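Local coordinates for protein putative arsenate reductase (Streptococcus mutans UA159, PDB 3FZ4) that is probably an arsenate reductase of the ArsC family, a thioredoxin-like protein that would reduce arsenate to arsenite, at residues L44-N47 / W48-S52; I109-R112 / T113-D117. The protein carries 1 engineered substitution. All blocks are in the same frame, centred on the assembly; numbering follows the deposited sequence. Where two conformers were deposited one is given.

Interaction 1. Residues L44-N47 / W48-S52; sequences LIRN and WLENS. With EDO (1,2-ethanediol), chain C.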
# COMPACT_ATOMS: atom_id res chain seq x y z
N LEU A 44 4.05 -3.57 10.85
CA LEU A 44 3.87 -2.24 10.25
C LEU A 44 2.49 -2.12 9.62
O LEU A 44 1.77 -1.16 9.87
CB LEU A 44 4.98 -2.03 9.23
CG LEU A 44 4.98 -0.70 8.47
CD1 LEU A 44 4.91 0.42 9.44
CD2 LEU A 44 6.16 -0.59 7.52
N ILE A 45 2.10 -3.13 8.85
CA ILE A 45 0.76 -3.13 8.25
C ILE A 45 -0.28 -3.08 9.36
O ILE A 45 -1.25 -2.34 9.26
CB ILE A 45 0.55 -4.38 7.38
CG1 ILE A 45 1.53 -4.38 6.20
CG2 ILE A 45 -0.90 -4.43 6.91
CD1 ILE A 45 1.54 -5.69 5.44
N ARG A 46 -0.07 -3.85 10.43
CA ARG A 46 -1.03 -3.84 11.51
C ARG A 46 -1.21 -2.44 12.10
O ARG A 46 -2.33 -2.03 12.39
CB ARG A 46 -0.59 -4.83 12.59
CG ARG A 46 -1.46 -4.81 13.83
CD ARG A 46 -2.82 -5.40 13.58
NE ARG A 46 -3.61 -5.43 14.82
CZ ARG A 46 -3.41 -6.27 15.84
NH1 ARG A 46 -2.49 -7.23 15.79
NH2 ARG A 46 -4.19 -6.16 16.91
N ASN A 47 -0.11 -1.71 12.25
CA ASN A 47 -0.21 -0.35 12.76
C ASN A 47 -1.05 0.53 11.84
O ASN A 47 -1.86 1.30 12.31
CB ASN A 47 1.17 0.25 12.97
CG ASN A 47 1.13 1.45 13.89
OD1 ASN A 47 0.80 1.34 15.07
ND2 ASN A 47 1.47 2.62 13.34
N TRP A 48 -0.88 0.39 10.52
CA TRP A 48 -1.70 1.14 9.59
C TRP A 48 -3.16 0.74 9.75
O TRP A 48 -4.04 1.61 9.73
CB TRP A 48 -1.26 0.86 8.16
CG TRP A 48 0.16 1.19 7.83
CD1 TRP A 48 1.01 2.01 8.52
CD2 TRP A 48 0.90 0.68 6.73
NE1 TRP A 48 2.23 2.06 7.89
CE2 TRP A 48 2.18 1.27 6.76
CE3 TRP A 48 0.58 -0.18 5.66
CZ2 TRP A 48 3.16 0.97 5.80
CZ3 TRP A 48 1.56 -0.47 4.71
CH2 TRP A 48 2.83 0.11 4.79
N LEU A 49 -3.44 -0.55 9.83
CA LEU A 49 -4.83 -0.98 9.90
C LEU A 49 -5.51 -0.46 11.13
O LEU A 49 -6.72 -0.14 11.08
CB LEU A 49 -4.94 -2.50 9.89
CG LEU A 49 -4.34 -3.26 8.70
CD1 LEU A 49 -4.64 -4.73 8.83
CD2 LEU A 49 -4.88 -2.74 7.37
N GLU A 50 -4.76 -0.42 12.23
CA GLU A 50 -5.31 0.01 13.51
C GLU A 50 -5.50 1.52 13.62
O GLU A 50 -6.50 1.98 14.20
CB GLU A 50 -4.44 -0.49 14.66
CG GLU A 50 -4.42 -2.02 14.83
CD GLU A 50 -5.67 -2.61 15.51
OE1 GLU A 50 -6.56 -1.87 15.97
OE2 GLU A 50 -5.75 -3.86 15.61
N ASN A 51 -4.58 2.28 13.05
CA ASN A 51 -4.46 3.71 13.37
C ASN A 51 -4.74 4.68 12.26
O ASN A 51 -4.90 5.87 12.51
CB ASN A 51 -3.10 4.00 13.98
CG ASN A 51 -2.90 3.26 15.29
OD1 ASN A 51 -3.67 3.44 16.23
ND2 ASN A 51 -1.92 2.37 15.32
N SER A 52 -4.81 4.20 11.03
CA SER A 52 -5.05 5.10 9.90
C SER A 52 -6.46 5.67 9.81
O SER A 52 -6.69 6.68 9.15
CB SER A 52 -4.72 4.40 8.59
OG SER A 52 -5.64 3.38 8.31
C1 EDO C . -4.31 7.07 15.11
O1 EDO C . -5.65 7.13 14.74
C2 EDO C . -4.09 6.39 16.46
O2 EDO C . -2.82 6.86 16.88

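Interaction 2. Residues I109-R112 / T113-D117; sequences IGYR and TAYED. With NA (sodium ion), chain B.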
# COMPACT_ATOMS: atom_id res chain seq x y z
N ILE A 109 -2.91 5.72 0.11
CA ILE A 109 -3.07 4.42 -0.56
C ILE A 109 -3.61 4.68 -1.97
O ILE A 109 -4.57 5.43 -2.14
CB ILE A 109 -4.10 3.50 0.19
CG1 ILE A 109 -3.74 3.28 1.66
CG2 ILE A 109 -4.25 2.18 -0.53
CD1 ILE A 109 -4.87 2.57 2.45
N GLY A 110 -3.03 4.03 -2.98
CA GLY A 110 -3.46 4.22 -4.36
C GLY A 110 -3.11 5.61 -4.89
O GLY A 110 -2.30 6.36 -4.29
N TYR A 111 -3.71 5.98 -6.00
CA TYR A 111 -3.33 7.23 -6.66
C TYR A 111 -4.57 7.90 -7.25
O TYR A 111 -4.67 8.15 -8.45
CB TYR A 111 -2.22 6.97 -7.70
CG TYR A 111 -1.53 8.23 -8.15
CD1 TYR A 111 -0.85 9.04 -7.26
CD2 TYR A 111 -1.57 8.62 -9.48
CE1 TYR A 111 -0.22 10.22 -7.69
CE2 TYR A 111 -0.94 9.76 -9.90
CZ TYR A 111 -0.28 10.57 -9.01
OH TYR A 111 0.35 11.70 -9.47
N ARG A 112 -5.55 8.16 -6.39
CA ARG A 112 -6.79 8.83 -6.81
C ARG A 112 -6.65 10.32 -6.85
O ARG A 112 -7.43 10.99 -7.53
CB ARG A 112 -7.93 8.51 -5.85
CG ARG A 112 -8.24 7.07 -5.80
CD ARG A 112 -9.51 6.79 -5.02
NE ARG A 112 -10.78 6.92 -5.80
CZ ARG A 112 -11.61 7.96 -5.71
NH1 ARG A 112 -11.37 8.97 -4.88
NH2 ARG A 112 -12.73 7.99 -6.42
N THR A 113 -5.66 10.86 -6.12
CA THR A 113 -5.42 12.29 -6.01
C THR A 113 -3.91 12.50 -6.09
O THR A 113 -3.13 11.61 -5.73
CB THR A 113 -5.95 12.87 -4.67
OG1 THR A 113 -5.40 12.11 -3.60
CG2 THR A 113 -7.47 12.80 -4.60
N ALA A 114 -3.48 13.66 -6.55
CA ALA A 114 -2.05 13.98 -6.72
C ALA A 114 -1.34 14.06 -5.37
O ALA A 114 -1.89 14.60 -4.39
CB ALA A 114 -1.93 15.32 -7.44
N TYR A 115 -0.11 13.55 -5.31
CA TYR A 115 0.67 13.60 -4.08
C TYR A 115 0.93 15.03 -3.62
O TYR A 115 1.11 15.27 -2.43
CB TYR A 115 2.00 12.89 -4.28
CG TYR A 115 1.94 11.38 -4.32
CD1 TYR A 115 0.90 10.67 -3.70
CD2 TYR A 115 2.96 10.67 -4.94
CE1 TYR A 115 0.90 9.29 -3.71
CE2 TYR A 115 2.98 9.30 -4.89
CZ TYR A 115 1.95 8.61 -4.28
OH TYR A 115 2.02 7.24 -4.28
N GLU A 116 1.03 15.96 -4.55
CA GLU A 116 1.36 17.32 -4.15
C GLU A 116 0.38 17.87 -3.14
O GLU A 116 0.79 18.68 -2.28
CB GLU A 116 1.42 18.24 -5.38
CG GLU A 116 1.91 19.63 -5.02
CD GLU A 116 2.16 20.55 -6.20
OE1 GLU A 116 2.25 20.05 -7.35
OE2 GLU A 116 2.22 21.77 -5.93
N ASP A 117 -0.88 17.41 -3.23
CA ASP A 117 -1.96 17.81 -2.29
C ASP A 117 -1.58 17.49 -0.82
O ASP A 117 -2.06 18.17 0.10
CB ASP A 117 -3.32 17.16 -2.62
CG ASP A 117 -3.86 17.49 -4.02
OD1 ASP A 117 -3.29 18.31 -4.77
OD2 ASP A 117 -4.89 16.87 -4.37
NA NA B . 0.05 6.10 -2.84

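Interaction 1. Residues L44-N47 / W48-S52
R46 and E50, one helical turn apart on helix 42-51, form a side-on salt bridge in which two nitrogens of the guanidinium meet a single oxygen. The NE-H bond to E50 OE2 measures 2.8 Å, is fairly straight at 161° and uses the anti lone pair of the carboxylate; the NH2 bond to the same OE2 is longer, 3.1 Å, and arrives from above the carboxylate plane. OE2 lies in the guanidinium plane, while the two flat groups are turned 46° from each other. A bend at chi2 of R46 (71°), matched by one in E50, brings these ends together.

Main-chain bonds from W48 N to L44 O, L49 N to I45 O, E50 N to R46 O and N51 N to N47 O mark a regular alpha-helix. Farther along, W48 O accepts both S52 N and S52 OG, which come from opposite faces of its plane.

The apolar contact centres on W48. L44 O lies over one face of the indole, 3.4 Å above its plane and offset toward the rim; L44 CG is 3.6 Å from W48 CZ2 and L44 CD1 3.5 Å from W48 NE1, which hydrogen-bonds to G104 O. I45 CG2 packs alongside L49 CG at 4.1 Å.

The chemistry implies an amphipathic helix, its ion pair near the surface and its indole anchored by NE1 within the apolar interior.

Interaction 2. Residues I109-R112 / T113-D117
Y111 directs the edge of its ring at the face of Y115 in a T-shaped stack, with centroids 5.2 Å apart and planes inclined at 74°. Y111 CE1 sits over the centre of the Y115 ring, and CD1 lies 4.0 Å from Y115 CE1. With chi1 at -165°, Y111 carries CG opposite its own nitrogen and beside the carbonyl carbon, so the ring swings back across the turn toward Y115. Its hydroxyl hydrogen-bonds to E22 OE1 on helix 14-26; the same carboxylate oxygen accepts Y115 N.

Metal coordination joins the two ends of the turn. The sodium ion is bound by G110 O at 2.8 Å and Y115 OH at 2.7 Å, with Q108 O as a further ligand. It lies near the plane of the Y115 ring, at its edge, whereas Y111 covers one face. G110 has a positive phi of 69°, readily accommodated by glycine, where the chain leaves strand 105-109.

Within 113-117, D117 N donates to A114 O at 3.2 Å as the 3-10 segment begins, while G110 is hydrogen-bonded through its backbone to P98.

Together these features describe a sodium-binding loop that leads from the edge strand of a thioredoxin-like sheet to the C-terminal segment, held against helix 14-26 through E22.

How the interactions relate
Interaction 1 precedes interaction 2 along the chain, and their centres lie 19 Å apart; the nearest atoms remain about 6 Å from each other, so the two do not touch. Residues 44-52 belong to helix 42-51 and the residue after it, whereas 109-117 follow strand 105-109, an outermost strand of the four-stranded mixed sheet. Shared neighbours connect them: W48 and I109 both pack on L99 and F59, and W48 also touches I106. Interaction 2 additionally reaches helix 14-26, at whose start C13 and C16 form a disulfide. The contacts thus place a helix and the C-terminal loop around parts of one ArsC-family, thioredoxin-like core.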